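Local coordinates for protein mannan endo-1,4-beta-mannosidase (Mytilus edulis, PDB 2C0H) that hydrolyses internal beta-1,4-mannosidic linkages in mannans, galactomannans and glucomannans, working as a monomeric family 5 glycoside hydrolase, at residues V328-N331 with N332-R335; T46-S49 with T50-D53; A198-I201 with G202-V205; A115-Q118 with S119-R123. The protein carries 3 engineered substitutions. All coordinates share one frame; numbering follows the deposited sequence.

Interaction 1: residues V328-N331 with N332-R335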
ATOM      1  N   VAL A 328     -18.064  -4.155   4.728  1.00 19.47           N
ATOM      2  CA  VAL A 328     -18.341  -4.964   5.936  1.00 19.00           C
ATOM      3  C   VAL A 328     -18.705  -4.124   7.191  1.00 19.06           C
ATOM      4  O   VAL A 328     -19.320  -3.066   7.065  1.00 21.21           O
ATOM      5  CB  VAL A 328     -17.221  -6.050   6.178  1.00 19.57           C
ATOM      6  CG1 VAL A 328     -17.104  -6.976   4.987  1.00 20.88           C
ATOM      7  CG2 VAL A 328     -15.856  -5.441   6.487  1.00 20.19           C
ATOM      8  N   SER A 329     -18.395  -4.610   8.391  1.00 17.49           N
ATOM      9  CA  SER A 329     -18.718  -3.908   9.620  1.00 16.84           C
ATOM     10  C   SER A 329     -17.603  -2.983  10.082  1.00 15.76           C
ATOM     11  O   SER A 329     -16.507  -3.452  10.401  1.00 15.39           O
ATOM     12  CB  SER A 329     -19.001  -4.914  10.738  1.00 16.92           C
ATOM     13  OG  SER A 329     -19.064  -4.291  12.006  1.00 16.95           O
ATOM     14  N   TRP A 330     -17.906  -1.694  10.162  1.00 15.35           N
ATOM     15  CA  TRP A 330     -16.970  -0.698  10.709  1.00 15.44           C
ATOM     16  C   TRP A 330     -16.779  -0.889  12.216  1.00 16.01           C
ATOM     17  O   TRP A 330     -15.665  -0.771  12.733  1.00 16.04           O
ATOM     18  CB  TRP A 330     -17.442   0.720  10.354  1.00 15.74           C
ATOM     19  CG  TRP A 330     -16.577   1.898  10.756  1.00 14.59           C
ATOM     20  CD1 TRP A 330     -16.995   3.009  11.406  1.00 14.78           C
ATOM     21  CD2 TRP A 330     -15.162   2.100  10.497  1.00 14.24           C
ATOM     22  NE1 TRP A 330     -15.951   3.895  11.595  1.00 16.27           N
ATOM     23  CE2 TRP A 330     -14.823   3.366  11.029  1.00 13.50           C
ATOM     24  CE3 TRP A 330     -14.174   1.350   9.876  1.00 14.03           C
ATOM     25  CZ2 TRP A 330     -13.524   3.880  10.975  1.00 14.44           C
ATOM     26  CZ3 TRP A 330     -12.864   1.877   9.817  1.00 14.80           C
ATOM     27  CH2 TRP A 330     -12.573   3.120  10.352  1.00 14.08           C
ATOM     28  N   ASN A 331     -17.851  -1.188  12.947  1.00 15.90           N
ATOM     29  CA  ASN A 331     -17.685  -1.450  14.375  1.00 16.52           C
ATOM     30  C   ASN A 331     -16.727  -2.605  14.703  1.00 15.89           C
ATOM     31  O   ASN A 331     -15.995  -2.497  15.687  1.00 15.49           O
ATOM     32  CB  ASN A 331     -19.036  -1.710  15.048  1.00 17.60           C
ATOM     33  CG  ASN A 331     -19.889  -0.470  15.163  1.00 20.21           C
ATOM     34  OD1 ASN A 331     -19.398   0.667  15.147  1.00 23.67           O
ATOM     35  ND2 ASN A 331     -21.199  -0.682  15.311  1.00 24.41           N
ATOM     36  N   ASN A 332     -16.734  -3.689  13.909  1.00 15.26           N
ATOM     37  CA  ASN A 332     -15.809  -4.821  14.102  1.00 15.23           C
ATOM     38  C   ASN A 332     -14.367  -4.339  13.965  1.00 15.00           C
ATOM     39  O   ASN A 332     -13.472  -4.767  14.691  1.00 15.28           O
ATOM     40  CB  ASN A 332     -16.035  -5.929  13.075  1.00 16.40           C
ATOM     41  CG  ASN A 332     -17.188  -6.857  13.430  1.00 18.32           C
ATOM     42  OD1 ASN A 332     -17.733  -6.814  14.542  1.00 22.17           O
ATOM     43  ND2 ASN A 332     -17.538  -7.723  12.493  1.00 20.52           N
ATOM     44  N   GLN A 333     -14.146  -3.463  12.994  1.00 13.91           N
ATOM     45  CA  GLN A 333     -12.807  -2.947  12.745  1.00 13.53           C
ATOM     46  C   GLN A 333     -12.311  -2.069  13.875  1.00 13.21           C
ATOM     47  O   GLN A 333     -11.152  -2.203  14.328  1.00 13.69           O
ATOM     48  CB  GLN A 333     -12.788  -2.185  11.413  1.00 12.46           C
ATOM     49  CG  GLN A 333     -13.067  -3.051  10.178  1.00 13.08           C
ATOM     50  CD  GLN A 333     -13.270  -2.221   8.930  1.00 14.19           C
ATOM     51  OE1 GLN A 333     -12.327  -1.595   8.431  1.00 14.59           O
ATOM     52  NE2 GLN A 333     -14.491  -2.211   8.403  1.00 13.55           N
ATOM     53  N   LEU A 334     -13.169  -1.162  14.344  1.00 12.68           N
ATOM     54  CA  LEU A 334     -12.859  -0.283  15.472  1.00 13.25           C
ATOM     55  C   LEU A 334     -12.619  -1.081  16.766  1.00 13.22           C
ATOM     56  O   LEU A 334     -11.738  -0.759  17.540  1.00 13.70           O
ATOM     57  CB  LEU A 334     -13.979   0.736  15.677  1.00 13.50           C
ATOM     58  CG  LEU A 334     -14.173   1.791  14.583  1.00 13.74           C
ATOM     59  CD1 LEU A 334     -15.406   2.648  14.869  1.00 15.66           C
ATOM     60  CD2 LEU A 334     -12.939   2.660  14.424  1.00 15.39           C
ATOM     61  N   ARG A 335     -13.392  -2.138  16.991  1.00 14.76           N
ATOM     62  CA  ARG A 335     -13.185  -2.980  18.172  1.00 15.18           C
ATOM     63  C   ARG A 335     -11.807  -3.665  18.109  1.00 15.25           C
ATOM     64  O   ARG A 335     -11.129  -3.810  19.117  1.00 15.85           O
ATOM     65  CB  ARG A 335     -14.309  -4.023  18.274  1.00 15.78           C
ATOM     66  CG  ARG A 335     -14.598  -4.545  19.674  1.00 16.75           C
ATOM     67  CD  ARG A 335     -15.695  -5.602  19.621  1.00 16.87           C
ATOM     68  NE  ARG A 335     -15.201  -6.799  18.944  1.00 18.06           N
ATOM     69  CZ  ARG A 335     -15.610  -7.262  17.765  1.00 19.10           C
ATOM     70  NH1 ARG A 335     -16.636  -6.718  17.127  1.00 20.39           N
ATOM     71  NH2 ARG A 335     -15.030  -8.344  17.258  1.00 20.16           N
TER

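Interaction 2: residues T46-S49 with T50-D53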
ATOM      1  N   THR A  46     -16.894  13.051   5.584  1.00 17.66           N
ATOM      2  CA  THR A  46     -16.678  11.603   5.758  1.00 16.86           C
ATOM      3  C   THR A  46     -15.229  11.315   6.140  1.00 15.68           C
ATOM      4  O   THR A  46     -14.952  10.524   7.033  1.00 15.21           O
ATOM      5  CB  THR A  46     -17.039  10.805   4.480  1.00 17.45           C
ATOM      6  OG1 THR A  46     -18.413  11.068   4.126  1.00 19.94           O
ATOM      7  CG2 THR A  46     -16.836   9.327   4.673  1.00 18.77           C
ATOM      8  N   PHE A  47     -14.297  11.949   5.442  1.00 14.54           N
ATOM      9  CA  PHE A  47     -12.904  11.777   5.790  1.00 14.61           C
ATOM     10  C   PHE A  47     -12.669  12.183   7.270  1.00 14.66           C
ATOM     11  O   PHE A  47     -11.984  11.474   8.018  1.00 14.00           O
ATOM     12  CB  PHE A  47     -12.004  12.606   4.852  1.00 13.66           C
ATOM     13  CG  PHE A  47     -11.694  11.954   3.516  1.00 13.24           C
ATOM     14  CD1 PHE A  47     -10.935  10.785   3.427  1.00 13.00           C
ATOM     15  CD2 PHE A  47     -12.138  12.538   2.327  1.00 14.05           C
ATOM     16  CE1 PHE A  47     -10.628  10.228   2.191  1.00 13.94           C
ATOM     17  CE2 PHE A  47     -11.845  11.967   1.096  1.00 15.65           C
ATOM     18  CZ  PHE A  47     -11.092  10.832   1.026  1.00 14.00           C
ATOM     19  N   GLU A  48     -13.256  13.303   7.692  1.00 15.58           N
ATOM     20  CA  GLU A  48     -13.043  13.840   9.049  1.00 15.52           C
ATOM     21  C   GLU A  48     -13.723  12.984  10.113  1.00 15.83           C
ATOM     22  O   GLU A  48     -13.160  12.764  11.190  1.00 15.47           O
ATOM     23  CB  GLU A  48     -13.522  15.302   9.158  1.00 16.98           C
ATOM     24  CG  GLU A  48     -13.650  15.850  10.579  1.00 18.98           C
ATOM     25  CD  GLU A  48     -12.336  15.905  11.350  1.00 24.78           C
ATOM     26  OE1 GLU A  48     -11.257  16.056  10.724  1.00 28.10           O
ATOM     27  OE2 GLU A  48     -12.388  15.805  12.601  1.00 29.07           O
ATOM     28  N   SER A  49     -14.919  12.487   9.821  1.00 15.30           N
ATOM     29  CA  SER A  49     -15.593  11.638  10.805  1.00 16.01           C
ATOM     30  C   SER A  49     -14.836  10.317  10.983  1.00 15.60           C
ATOM     31  O   SER A  49     -14.790   9.772  12.085  1.00 15.81           O
ATOM     32  CB  SER A  49     -17.059  11.403  10.441  1.00 17.20           C
ATOM     33  OG  SER A  49     -17.205  10.667   9.261  1.00 21.09           O
ATOM     34  N   THR A  50     -14.245   9.802   9.900  1.00 14.52           N
ATOM     35  CA  THR A  50     -13.450   8.568   9.969  1.00 14.49           C
ATOM     36  C   THR A  50     -12.227   8.787  10.864  1.00 14.19           C
ATOM     37  O   THR A  50     -11.900   7.927  11.687  1.00 13.60           O
ATOM     38  CB  THR A  50     -13.017   8.077   8.558  1.00 14.45           C
ATOM     39  OG1 THR A  50     -14.174   7.730   7.785  1.00 15.13           O
ATOM     40  CG2 THR A  50     -12.119   6.875   8.641  1.00 14.64           C
ATOM     41  N   LEU A  51     -11.552   9.916  10.684  1.00 13.64           N
ATOM     42  CA  LEU A  51     -10.407  10.270  11.531  1.00 14.44           C
ATOM     43  C   LEU A  51     -10.786  10.381  13.011  1.00 14.73           C
ATOM     44  O   LEU A  51     -10.043   9.922  13.871  1.00 15.58           O
ATOM     45  CB  LEU A  51      -9.778  11.583  11.083  1.00 14.76           C
ATOM     46  CG  LEU A  51      -9.101  11.627   9.718  1.00 13.77           C
ATOM     47  CD1 LEU A  51      -8.755  13.077   9.402  1.00 15.30           C
ATOM     48  CD2 LEU A  51      -7.860  10.739   9.681  1.00 15.84           C
ATOM     49  N   SER A  52     -11.927  11.006  13.289  1.00 15.64           N
ATOM     50  CA  SER A  52     -12.404  11.179  14.664  1.00 16.36           C
ATOM     51  C   SER A  52     -12.665   9.827  15.317  1.00 16.80           C
ATOM     52  O   SER A  52     -12.212   9.585  16.452  1.00 17.28           O
ATOM     53  CB  SER A  52     -13.684  12.022  14.694  1.00 17.06           C
ATOM     54  OG  SER A  52     -14.149  12.176  16.030  1.00 20.87           O
ATOM     55  N   ASP A  53     -13.403   8.968  14.610  1.00 16.75           N
ATOM     56  CA  ASP A  53     -13.706   7.593  15.058  1.00 17.14           C
ATOM     57  C   ASP A  53     -12.421   6.842  15.390  1.00 16.93           C
ATOM     58  O   ASP A  53     -12.303   6.199  16.433  1.00 17.05           O
ATOM     59  CB  ASP A  53     -14.450   6.797  13.974  1.00 17.94           C
ATOM     60  CG  ASP A  53     -15.904   7.213  13.786  1.00 19.92           C
ATOM     61  OD1 ASP A  53     -16.408   8.072  14.541  1.00 24.18           O
ATOM     62  OD2 ASP A  53     -16.548   6.659  12.850  1.00 21.57           O
TER
HETATM   63  O   HOH W   1     -16.921   8.256   8.419  0.50 20.05           O

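Interaction 3: residues A198-I201 with G202-V205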
ATOM      1  N   ALA A 198       5.980 -10.550 -15.095  1.00 15.27           N
ATOM      2  CA  ALA A 198       6.596 -10.225 -13.811  1.00 15.15           C
ATOM      3  C   ALA A 198       7.640  -9.123 -13.956  1.00 14.94           C
ATOM      4  O   ALA A 198       7.710  -8.226 -13.124  1.00 15.00           O
ATOM      5  CB  ALA A 198       7.220 -11.459 -13.182  1.00 15.54           C
ATOM      6  N   GLN A 199       8.437  -9.175 -15.024  1.00 15.37           N
ATOM      7  CA  GLN A 199       9.430  -8.126 -15.257  1.00 15.31           C
ATOM      8  C   GLN A 199       8.811  -6.723 -15.495  1.00 14.97           C
ATOM      9  O   GLN A 199       9.349  -5.708 -15.042  1.00 14.37           O
ATOM     10  CB  GLN A 199      10.365  -8.518 -16.399  1.00 15.69           C
ATOM     11  CG  GLN A 199      11.501  -7.505 -16.624  1.00 17.72           C
ATOM     12  CD  GLN A 199      11.173  -6.422 -17.648  1.00 22.95           C
ATOM     13  OE1 GLN A 199      10.418  -6.648 -18.600  1.00 27.88           O
ATOM     14  NE2 GLN A 199      11.773  -5.242 -17.474  1.00 23.96           N
ATOM     15  N   GLU A 200       7.686  -6.654 -16.195  1.00 15.02           N
ATOM     16  CA  GLU A 200       7.012  -5.361 -16.423  1.00 15.69           C
ATOM     17  C   GLU A 200       6.504  -4.729 -15.123  1.00 14.63           C
ATOM     18  O   GLU A 200       6.671  -3.527 -14.880  1.00 13.77           O
ATOM     19  CB  GLU A 200       5.863  -5.519 -17.422  1.00 15.68           C
ATOM     20  CG  GLU A 200       6.329  -5.621 -18.862  1.00 18.61           C
ATOM     21  CD  GLU A 200       5.199  -5.898 -19.831  1.00 20.26           C
ATOM     22  OE1 GLU A 200       4.393  -6.826 -19.561  1.00 22.75           O
ATOM     23  OE2 GLU A 200       5.124  -5.208 -20.886  1.00 25.49           O
ATOM     24  N   ILE A 201       5.903  -5.550 -14.270  1.00 14.31           N
ATOM     25  CA  ILE A 201       5.439  -5.082 -12.973  1.00 14.21           C
ATOM     26  C   ILE A 201       6.621  -4.618 -12.124  1.00 13.30           C
ATOM     27  O   ILE A 201       6.565  -3.567 -11.491  1.00 13.34           O
ATOM     28  CB  ILE A 201       4.644  -6.182 -12.260  1.00 14.07           C
ATOM     29  CG1 ILE A 201       3.310  -6.378 -12.983  1.00 16.31           C
ATOM     30  CG2 ILE A 201       4.458  -5.839 -10.781  1.00 14.97           C
ATOM     31  CD1 ILE A 201       2.574  -7.635 -12.623  1.00 15.99           C
ATOM     32  N   GLY A 202       7.695  -5.404 -12.117  1.00 12.87           N
ATOM     33  CA  GLY A 202       8.894  -5.032 -11.371  1.00 12.77           C
ATOM     34  C   GLY A 202       9.488  -3.703 -11.803  1.00 12.36           C
ATOM     35  O   GLY A 202       9.900  -2.884 -10.983  1.00 12.40           O
ATOM     36  N   ARG A 203       9.555  -3.479 -13.106  1.00 12.32           N
ATOM     37  CA  ARG A 203      10.027  -2.193 -13.620  1.00 12.64           C
ATOM     38  C   ARG A 203       9.145  -1.009 -13.180  1.00 12.22           C
ATOM     39  O   ARG A 203       9.631   0.032 -12.778  1.00 11.30           O
ATOM     40  CB  ARG A 203      10.112  -2.249 -15.137  1.00 12.97           C
ATOM     41  CG  ARG A 203      10.540  -0.958 -15.766  1.00 13.81           C
ATOM     42  CD  ARG A 203      10.615  -1.099 -17.252  1.00 15.21           C
ATOM     43  NE  ARG A 203       9.289  -1.240 -17.871  1.00 17.22           N
ATOM     44  CZ  ARG A 203       9.078  -1.717 -19.100  1.00 18.82           C
ATOM     45  NH1 ARG A 203      10.091  -2.102 -19.874  1.00 20.56           N
ATOM     46  NH2 ARG A 203       7.844  -1.791 -19.576  1.00 19.98           N
ATOM     47  N   PHE A 204       7.832  -1.179 -13.259  1.00 11.87           N
ATOM     48  CA  PHE A 204       6.881  -0.143 -12.856  1.00 11.99           C
ATOM     49  C   PHE A 204       7.113   0.306 -11.398  1.00 11.60           C
ATOM     50  O   PHE A 204       7.142   1.501 -11.077  1.00 11.79           O
ATOM     51  CB  PHE A 204       5.482  -0.735 -13.047  1.00 11.87           C
ATOM     52  CG  PHE A 204       4.323   0.243 -12.898  1.00 12.39           C
ATOM     53  CD1 PHE A 204       4.048   1.217 -13.864  1.00 12.31           C
ATOM     54  CD2 PHE A 204       3.437   0.112 -11.836  1.00 14.28           C
ATOM     55  CE1 PHE A 204       2.962   2.071 -13.727  1.00 13.46           C
ATOM     56  CE2 PHE A 204       2.346   0.959 -11.704  1.00 14.28           C
ATOM     57  CZ  PHE A 204       2.105   1.934 -12.642  1.00 14.00           C
ATOM     58  N   VAL A 205       7.303  -0.675 -10.520  1.00 11.55           N
ATOM     59  CA  VAL A 205       7.513  -0.409  -9.115  1.00 11.38           C
ATOM     60  C   VAL A 205       8.896   0.201  -8.884  1.00 11.24           C
ATOM     61  O   VAL A 205       9.013   1.205  -8.204  1.00 11.89           O
ATOM     62  CB  VAL A 205       7.340  -1.686  -8.288  1.00 11.18           C
ATOM     63  CG1 VAL A 205       7.713  -1.444  -6.861  1.00 12.74           C
ATOM     64  CG2 VAL A 205       5.871  -2.198  -8.398  1.00 12.03           C
TER
HETATM   65  O   HOH W   2       6.771  -1.259 -16.478  1.00 18.74           O

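Interaction 4: residues A115-Q118 with S119-R123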
ATOM      1  N   ALA A 115      -6.336  -4.438  -9.374  1.00 16.89           N
ATOM      2  CA  ALA A 115      -7.310  -5.486  -9.003  1.00 17.12           C
ATOM      3  C   ALA A 115      -8.553  -5.530  -9.893  1.00 17.96           C
ATOM      4  O   ALA A 115      -9.313  -6.506  -9.868  1.00 18.44           O
ATOM      5  CB  ALA A 115      -7.727  -5.321  -7.543  1.00 17.08           C
ATOM      6  N   VAL A 116      -8.772  -4.476 -10.663  1.00 18.46           N
ATOM      7  CA  VAL A 116      -9.922  -4.386 -11.539  1.00 19.44           C
ATOM      8  C   VAL A 116      -9.509  -3.618 -12.780  1.00 20.27           C
ATOM      9  O   VAL A 116      -8.663  -2.731 -12.711  1.00 20.91           O
ATOM     10  CB  VAL A 116     -11.131  -3.743 -10.826  1.00 19.45           C
ATOM     11  CG1 VAL A 116     -10.939  -2.250 -10.621  1.00 20.34           C
ATOM     12  CG2 VAL A 116     -12.431  -4.056 -11.593  1.00 19.21           C
ATOM     13  N   LYS A 117     -10.090  -3.999 -13.904  1.00 20.99           N
ATOM     14  CA  LYS A 117      -9.814  -3.392 -15.189  1.00 21.30           C
ATOM     15  C   LYS A 117     -11.122  -2.768 -15.680  1.00 21.81           C
ATOM     16  O   LYS A 117     -12.053  -3.495 -16.034  1.00 22.84           O
ATOM     17  CB  LYS A 117      -9.316  -4.480 -16.144  1.00 21.51           C
ATOM     18  CG  LYS A 117      -8.888  -4.012 -17.518  1.00 22.04           C
ATOM     19  CD  LYS A 117      -8.387  -5.176 -18.352  1.00 22.77           C
ATOM     20  CE  LYS A 117      -7.869  -4.724 -19.720  1.00 24.45           C
ATOM     21  NZ  LYS A 117      -8.966  -4.416 -20.674  1.00 27.92           N
ATOM     22  N   GLN A 118     -11.193  -1.436 -15.674  1.00 21.90           N
ATOM     23  CA  GLN A 118     -12.390  -0.695 -16.102  1.00 22.31           C
ATOM     24  C   GLN A 118     -12.094   0.202 -17.318  1.00 22.04           C
ATOM     25  O   GLN A 118     -11.080   0.008 -17.993  1.00 21.45           O
ATOM     26  CB  GLN A 118     -12.969   0.093 -14.922  1.00 22.64           C
ATOM     27  CG  GLN A 118     -13.123  -0.768 -13.672  1.00 24.28           C
ATOM     28  CD  GLN A 118     -14.041  -0.167 -12.639  1.00 24.82           C
ATOM     29  OE1 GLN A 118     -13.729   0.850 -12.022  1.00 29.14           O
ATOM     30  NE2 GLN A 118     -15.187  -0.811 -12.428  1.00 30.11           N
ATOM     31  N   SER A 119     -12.979   1.157 -17.605  1.00 21.88           N
ATOM     32  CA  SER A 119     -12.980   1.855 -18.899  1.00 21.96           C
ATOM     33  C   SER A 119     -11.829   2.822 -19.156  1.00 21.61           C
ATOM     34  O   SER A 119     -11.570   3.158 -20.320  1.00 22.15           O
ATOM     35  CB  SER A 119     -14.306   2.598 -19.115  1.00 22.56           C
ATOM     36  OG  SER A 119     -14.474   3.649 -18.187  1.00 24.74           O
ATOM     37  N   THR A 120     -11.137   3.267 -18.112  1.00 20.51           N
ATOM     38  CA  THR A 120      -9.958   4.108 -18.334  1.00 20.10           C
ATOM     39  C   THR A 120      -8.659   3.323 -18.145  1.00 18.79           C
ATOM     40  O   THR A 120      -7.593   3.922 -18.005  1.00 17.62           O
ATOM     41  CB  THR A 120      -9.955   5.380 -17.449  1.00 20.65           C
ATOM     42  OG1 THR A 120      -9.715   5.034 -16.074  1.00 22.99           O
ATOM     43  CG2 THR A 120     -11.274   6.113 -17.556  1.00 22.07           C
ATOM     44  N   HIS A 121      -8.729   1.993 -18.165  1.00 18.19           N
ATOM     45  CA  HIS A 121      -7.526   1.170 -17.949  1.00 17.91           C
ATOM     46  C   HIS A 121      -6.412   1.486 -18.929  1.00 17.75           C
ATOM     47  O   HIS A 121      -5.240   1.361 -18.576  1.00 17.58           O
ATOM     48  CB  HIS A 121      -7.785  -0.337 -17.999  1.00 18.59           C
ATOM     49  CG  HIS A 121      -6.574  -1.140 -17.642  1.00 18.69           C
ATOM     50  ND1 HIS A 121      -6.082  -1.186 -16.358  1.00 20.33           N
ATOM     51  CD2 HIS A 121      -5.707  -1.848 -18.405  1.00 20.73           C
ATOM     52  CE1 HIS A 121      -4.982  -1.919 -16.336  1.00 21.14           C
ATOM     53  NE2 HIS A 121      -4.731  -2.329 -17.565  1.00 20.74           N
ATOM     54  N   TYR A 122      -6.762   1.859 -20.150  1.00 16.87           N
ATOM     55  CA  TYR A 122      -5.750   2.220 -21.138  1.00 16.79           C
ATOM     56  C   TYR A 122      -4.768   3.281 -20.631  1.00 16.16           C
ATOM     57  O   TYR A 122      -3.603   3.287 -21.062  1.00 15.08           O
ATOM     58  CB  TYR A 122      -6.393   2.700 -22.441  1.00 17.84           C
ATOM     59  CG  TYR A 122      -7.158   4.008 -22.343  1.00 18.77           C
ATOM     60  CD1 TYR A 122      -6.552   5.228 -22.650  1.00 19.31           C
ATOM     61  CD2 TYR A 122      -8.500   4.031 -21.975  1.00 18.97           C
ATOM     62  CE1 TYR A 122      -7.247   6.423 -22.560  1.00 19.49           C
ATOM     63  CE2 TYR A 122      -9.203   5.229 -21.884  1.00 19.61           C
ATOM     64  CZ  TYR A 122      -8.571   6.428 -22.178  1.00 20.11           C
ATOM     65  OH  TYR A 122      -9.258   7.618 -22.093  1.00 22.22           O
ATOM     66  N   ARG A 123      -5.219   4.175 -19.748  1.00 14.98           N
ATOM     67  CA  ARG A 123      -4.336   5.232 -19.201  1.00 15.37           C
ATOM     68  C   ARG A 123      -3.228   4.587 -18.369  1.00 15.32           C
ATOM     69  O   ARG A 123      -2.037   4.855 -18.570  1.00 15.24           O
ATOM     70  CB  ARG A 123      -5.119   6.277 -18.386  1.00 15.49           C
ATOM     71  CG  ARG A 123      -6.040   7.165 -19.238  1.00 16.85           C
ATOM     72  CD  ARG A 123      -6.943   8.076 -18.404  1.00 17.41           C
ATOM     73  NE  ARG A 123      -7.931   8.723 -19.268  1.00 20.04           N
ATOM     74  CZ  ARG A 123      -9.017   9.378 -18.864  1.00 21.98           C
ATOM     75  NH1 ARG A 123      -9.317   9.515 -17.579  1.00 22.79           N
ATOM     76  NH2 ARG A 123      -9.823   9.903 -19.773  1.00 24.43           N
TER

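Interaction 1: residues V328-N331 with N332-R335
Ser329 and Asn332 are joined by a capping hydrogen bond, in which OG of Ser329 accepts from the backbone N of Asn332 at 3.1 Å. With OG turned opposite its own backbone N (chi1 168°), the hydroxyl lies where the N-H of Asn332 can point at it. A second polar tie comes from Gln333, whose NE2 gives a hydrogen to Ser329 O at 3.1 Å, arriving from above the carbonyl plane although the acceptor lies in the plane of the amide. NE2 also binds Ser324 O and OE1 binds Thr322 OG1, which fixes the rotation of this amide. Further along, Arg335 NH1 reaches Asn332 OD1 at 2.8 Å, with the oxygen in the guanidinium plane; Glu306 balances the arginine from outside.

The apolar part belongs to Trp330 and Leu334. CD1 of Leu334 sits over the five-membered ring of Trp330, 3.9 Å from its centroid, in a CH-pi contact, while Leu334 CD2 touches Trp330 CZ2 at 3.7 Å. Gln333 OE1 approaches the indole edge in plane, and NE1 of Trp330 donates to Asp53 OD2. Replacing Trp330 by an alanine would probably leave Asp53 without its indole mate and Leu334 without the ring beneath it.

The arrangement is that of a serine N-cap with its first helical turn, here opening helix 330-339 after barrel strand 319-322.

Interaction 2: residues T46-S49 with T50-D53
From Thr46 to Thr50, Phe47 to Leu51, Glu48 to Ser52 and Ser49 to Asp53, four successive backbone bonds run from each carbonyl O to the amide N four residues on, all at 3.0 to 3.1 Å, as in a regular alpha-helix.

On one side of the helix the side chains are polar. Ser49 adopts a first torsion of 65°, which places OG between its own backbone N and carbonyl carbon, and from there the hydroxyl meets a water at 2.6 Å. The same water donates to OG1 of Thr50 at 2.9 Å, so it bridges two neighbouring hydroxyls. Thr50 OG1 also lies 3.0 Å from Thr46 O, and it is hydrogen-bonded to Gln26 NE2, beyond the helix. One turn on from Ser49, Asp53 brings its carboxylate carbon CG to 3.3 Å from Ser49 O, while OD2 is engaged by helix 330-339.

Elsewhere round the helix the contacts are apolar or mixed. Leu51 lays CG 3.4 Å from Phe47 O, and its CD1 comes to 4.1 Å from OE1 of Glu48, the two side chains crossing at about a right angle. The other carboxylate oxygen of Glu48, OE2, binds His103 NE2. Leu51 packs on Tyr96 and Ala99 of helix 89-102, and the ring of Phe47 meets those of Tyr96 and Phe35.

Helix 40-56 is the connecting helix of a beta-alpha-beta unit, between parallel strands 17-25 and 61-68 of the TIM barrel.

Interaction 3: residues A198-I201 with G202-V205
Arg203 begins its path across the contact at CB, which rests 3.5 Å from Gln199 O, the carbonyl that also takes the backbone N-H of Arg203. The amide of Gln199 is beside it, with NE2 4.1 Å from the same CB; that amide stands nearly perpendicular to the guanidinium and gives an N-H to Ala249 O. From CB the arginine chain runs straight through CG and CD, both torsions being close to 180°, until it turns at chi3 (70°). The turn delivers NE to a water that accepts its hydrogen at 2.9 Å. This water donates in turn to Glu200 O at 2.8 Å, a carbonyl already receiving Phe204 N at 3.1 Å, so two donors share one backbone oxygen.

The path lies on the first turns of helix 198-215, one of the outer helices of the TIM barrel, between parallel strands 155-162 and 221-225. The ring of Phe204 packs on Leu124, Leu127 and Met128 of helix 121-129 and meets that of Trp112.

At the tip, NH2 comes 4.2 Å from CG of Glu200, the two side chains running side by side in the same direction. Glu200 OE2 is 4.6 Å from Arg203 NH2 and well out of the guanidinium plane, so the charges probably attract without a salt bridge. Glu200 OE1 accepts from Ser197 N, whereas NH2 of Arg203 is hydrogen-bonded to Met128 O.

Interaction 4: residues A115-Q118 with S119-R123
Lys117 lays its aliphatic chain over one face of the His121 ring, and this is where the contact is tight. Lys117 CG stands 4.0 Å from the ring centroid, 25° off the normal, in a CH-pi contact displaced toward the rim, and it comes nearest at 3.7 Å to CG of His121. Further out, CE of Lys117 touches CD2 of His121 at 3.8 Å. The lysine chain is extended through its first three torsions and crosses the histidine at about a right angle, with its CG over the CG side of the ring and CE reaching only CD2; the bend at chi4 (-77°) then sets the ammonium aside, NZ being 5.7 Å from His121 NE2. Both ring nitrogens are held from outside, ND1 by Glu69 OE1 and NE2 by Tyr196 OH, which fixes the ring's rotation. With an alanine in place of His121, Glu69 and Tyr196 would probably each lose a mate, and the lysine chain the face it lies on.

The solvent side is looser, with Gln118 and Ser119 both exposed. What orders this part is backbone: a type I beta turn from Gln118 to His121, in which His121 N donates to Gln118 O at 3.1 Å. Glu69 OE2 receives Gln118 N, so one carboxylate grips both ends of the turn.

Before the turn, Ala115 O is bound to Trp191 NE1 and the Ala115 side chain touches Glu163, the probable proton donor. The turn itself leads from barrel strand 106-113 into helix 121-129.

Along the chain the order is interaction 2, interaction 4, interaction 3 and interaction 1, and none is nested within another. All four belong to the layer of helices and loops around the parallel strands of one TIM barrel. Interactions 1 and 2, far apart in sequence, have centres about 14 Å apart and touch, bringing helix 330-339 against helix 40-56 where the last and first parts of the barrel meet. Interaction 3 lies across the chain's centre from both, its centre about 35 Å from either. Interaction 4 is its neighbour, with nearest atoms about 7 Å apart; helix 121-129 joins them, since it carries residues of 119-123 and packs on helix 198-215.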